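Local coordinates for probable sulfate-binding lipoprotein SubI (Mycobacterium tuberculosis, PDB 6DDN) that probably binds sulfate outside the cell membrane and delivers it for uptake, as a substrate-binding protein of the prokaryotic sulfate-binding family, at residues 143-148 with 233-238. Residues are numbered along the deposited sequence; the frame is centred on the assembly and turned at random.
With SO4 (sulfate ion), chain C.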
loop_
_atom_site.group_PDB
_atom_site.type_symbol
_atom_site.label_atom_id
_atom_site.label_comp_id
_atom_site.label_asym_id
_atom_site.label_seq_id
_atom_site.Cartn_x
_atom_site.Cartn_y
_atom_site.Cartn_z
ATOM N N THR A 143 -6.190 -1.019 7.953
ATOM C CA THR A 143 -6.709 -1.895 8.990
ATOM C C THR A 143 -5.872 -1.745 10.253
ATOM O O THR A 143 -4.744 -1.248 10.221
ATOM C CB THR A 143 -6.718 -3.360 8.535
ATOM O OG1 THR A 143 -7.382 -4.167 9.515
ATOM C CG2 THR A 143 -5.297 -3.864 8.346
ATOM N N PHE A 144 -6.450 -2.174 11.375
ATOM C CA PHE A 144 -5.750 -2.214 12.655
ATOM C C PHE A 144 -5.136 -3.596 12.824
ATOM O O PHE A 144 -5.861 -4.578 12.997
ATOM C CB PHE A 144 -6.696 -1.936 13.821
ATOM C CG PHE A 144 -7.320 -0.572 13.807
ATOM C CD1 PHE A 144 -6.641 0.518 13.297
ATOM C CD2 PHE A 144 -8.587 -0.381 14.337
ATOM C CE1 PHE A 144 -7.223 1.773 13.300
ATOM C CE2 PHE A 144 -9.174 0.870 14.342
ATOM C CZ PHE A 144 -8.491 1.949 13.823
ATOM N N VAL A 145 -3.814 -3.684 12.790
ATOM C CA VAL A 145 -3.170 -4.911 13.239
ATOM C C VAL A 145 -3.171 -4.915 14.758
ATOM O O VAL A 145 -2.854 -3.909 15.404
ATOM C CB VAL A 145 -1.748 -5.050 12.671
ATOM C CG1 VAL A 145 -1.131 -6.356 13.144
ATOM C CG2 VAL A 145 -1.786 -5.020 11.162
ATOM N N VAL A 146 -3.543 -6.057 15.330
ATOM C CA VAL A 146 -3.863 -6.167 16.744
ATOM C C VAL A 146 -3.257 -7.464 17.258
ATOM O O VAL A 146 -2.986 -8.393 16.496
ATOM C CB VAL A 146 -5.392 -6.130 16.967
ATOM C CG1 VAL A 146 -6.001 -7.517 16.817
ATOM C CG2 VAL A 146 -5.724 -5.525 18.302
ATOM N N ARG A 147 -3.026 -7.518 18.565
ATOM C CA ARG A 147 -2.454 -8.737 19.107
ATOM C C ARG A 147 -3.531 -9.805 19.263
ATOM O O ARG A 147 -4.725 -9.510 19.359
ATOM C CB ARG A 147 -1.737 -8.454 20.424
ATOM C CG ARG A 147 -0.389 -7.829 20.150
ATOM C CD ARG A 147 0.360 -7.340 21.371
ATOM N NE ARG A 147 1.340 -6.322 20.986
ATOM C CZ ARG A 147 2.365 -6.520 20.156
ATOM N NH1 ARG A 147 2.590 -7.712 19.617
ATOM N NH2 ARG A 147 3.184 -5.518 19.873
ATOM N N ALA A 148 -3.088 -11.061 19.256
ATOM C CA ALA A 148 -3.994 -12.202 19.172
ATOM C C ALA A 148 -5.083 -12.127 20.231
ATOM O O ALA A 148 -4.797 -12.023 21.428
ATOM C CB ALA A 148 -3.201 -13.503 19.312
ATOM N N LEU A 233 -1.088 -1.624 15.397
ATOM C CA LEU A 233 -0.293 -1.218 14.248
ATOM C C LEU A 233 -1.231 -0.932 13.084
ATOM O O LEU A 233 -1.940 -1.831 12.617
ATOM C CB LEU A 233 0.718 -2.304 13.874
ATOM C CG LEU A 233 1.199 -2.328 12.421
ATOM C CD1 LEU A 233 2.205 -1.216 12.173
ATOM C CD2 LEU A 233 1.790 -3.683 12.065
ATOM N N ILE A 234 -1.246 0.316 12.627
ATOM C CA ILE A 234 -1.993 0.671 11.427
ATOM C C ILE A 234 -1.204 0.199 10.216
ATOM O O ILE A 234 -0.020 0.524 10.068
ATOM C CB ILE A 234 -2.256 2.183 11.370
ATOM C CG1 ILE A 234 -2.519 2.739 12.768
ATOM C CG2 ILE A 234 -3.436 2.477 10.471
ATOM C CD1 ILE A 234 -2.946 4.194 12.768
ATOM N N SER A 235 -1.849 -0.577 9.349
ATOM C CA SER A 235 -1.127 -1.262 8.286
ATOM C C SER A 235 -2.089 -1.592 7.155
ATOM O O SER A 235 -3.302 -1.397 7.264
ATOM C CB SER A 235 -0.456 -2.532 8.817
ATOM O OG SER A 235 0.320 -3.160 7.812
ATOM N N TYR A 236 -1.523 -2.091 6.058
ATOM C CA TYR A 236 -2.338 -2.616 4.973
ATOM C C TYR A 236 -3.052 -3.884 5.422
ATOM O O TYR A 236 -2.558 -4.639 6.262
ATOM C CB TYR A 236 -1.489 -2.944 3.740
ATOM C CG TYR A 236 -0.510 -1.886 3.280
ATOM C CD1 TYR A 236 0.708 -1.709 3.920
ATOM C CD2 TYR A 236 -0.786 -1.097 2.171
ATOM C CE1 TYR A 236 1.610 -0.755 3.488
ATOM C CE2 TYR A 236 0.109 -0.141 1.731
ATOM C CZ TYR A 236 1.306 0.025 2.395
ATOM O OH TYR A 236 2.201 0.974 1.959
ATOM N N GLU A 237 -4.227 -4.120 4.839
ATOM C CA GLU A 237 -4.905 -5.392 5.057
ATOM C C GLU A 237 -4.095 -6.552 4.491
ATOM O O GLU A 237 -4.110 -7.653 5.053
ATOM C CB GLU A 237 -6.299 -5.349 4.430
ATOM C CG GLU A 237 -7.183 -6.537 4.751
ATOM C CD GLU A 237 -8.351 -6.652 3.790
ATOM O OE1 GLU A 237 -8.165 -6.360 2.589
ATOM O OE2 GLU A 237 -9.454 -7.031 4.236
ATOM N N ASN A 238 -3.378 -6.326 3.389
ATOM C CA ASN A 238 -2.531 -7.381 2.844
ATOM C C ASN A 238 -1.372 -7.692 3.780
ATOM O O ASN A 238 -0.966 -8.853 3.909
ATOM C CB ASN A 238 -2.017 -6.989 1.459
ATOM C CG ASN A 238 -1.384 -5.611 1.434
ATOM O OD1 ASN A 238 -2.001 -4.641 1.000
ATOM N ND2 ASN A 238 -0.136 -5.523 1.881
HETATM S S SO4 C . 5.650 1.513 2.518
HETATM O O1 SO4 C . 6.710 1.232 1.554
HETATM O O2 SO4 C . 4.813 0.326 2.672
HETATM O O3 SO4 C . 6.232 1.863 3.810
HETATM O O4 SO4 C . 4.842 2.628 2.036
#
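Val145 and Leu233 lie flank to flank on one face of an antiparallel strand pair and point the same way, CB of Val145 meeting CD2 of Leu233 at 3.8 Å. A chi1 of -179° sets CG1 of Val145 anti to the backbone N and leaves CG2 beside that N, where it rests 3.7 Å from Ser235 CB. Thr143 continues this face: its CG2 touches Ser235 O at 3.4 Å and Tyr236 O at 3.5 Å, close to the CA of Glu237. Phe144 and Ile234, a non-hydrogen-bonded pair, occupy the reverse face. Two hydrogen-bonded pairs flank them: Thr143 exchanges bonds with Ser235, and Val145 with Leu233, where Val145 N reaches Leu233 O at 2.6 Å. In between, the CA of Ile234 makes a CH···O contact with Thr143 O.

Past this pairing, Tyr236 takes the N-cap position of helix 237-245. Its OH donates to O2 of the bound sulfate at 2.8 Å, O2 lying at the ring edge, near its plane. Ser110 also bonds this hydroxyl; Ser175 OG and the backbone N atoms of Ala60, Ser177 and Gly218 also bond the sulfate, consistent with the ligand site of this substrate-binding family. OE1 of Glu237 forms a salt bridge with Arg299 NE. Helix 218-227 covers Val145 and Leu233 through Phe225; strand 138-147 pairs further with strand 250-253, and strand 232-236 with the parallel strand 167-168.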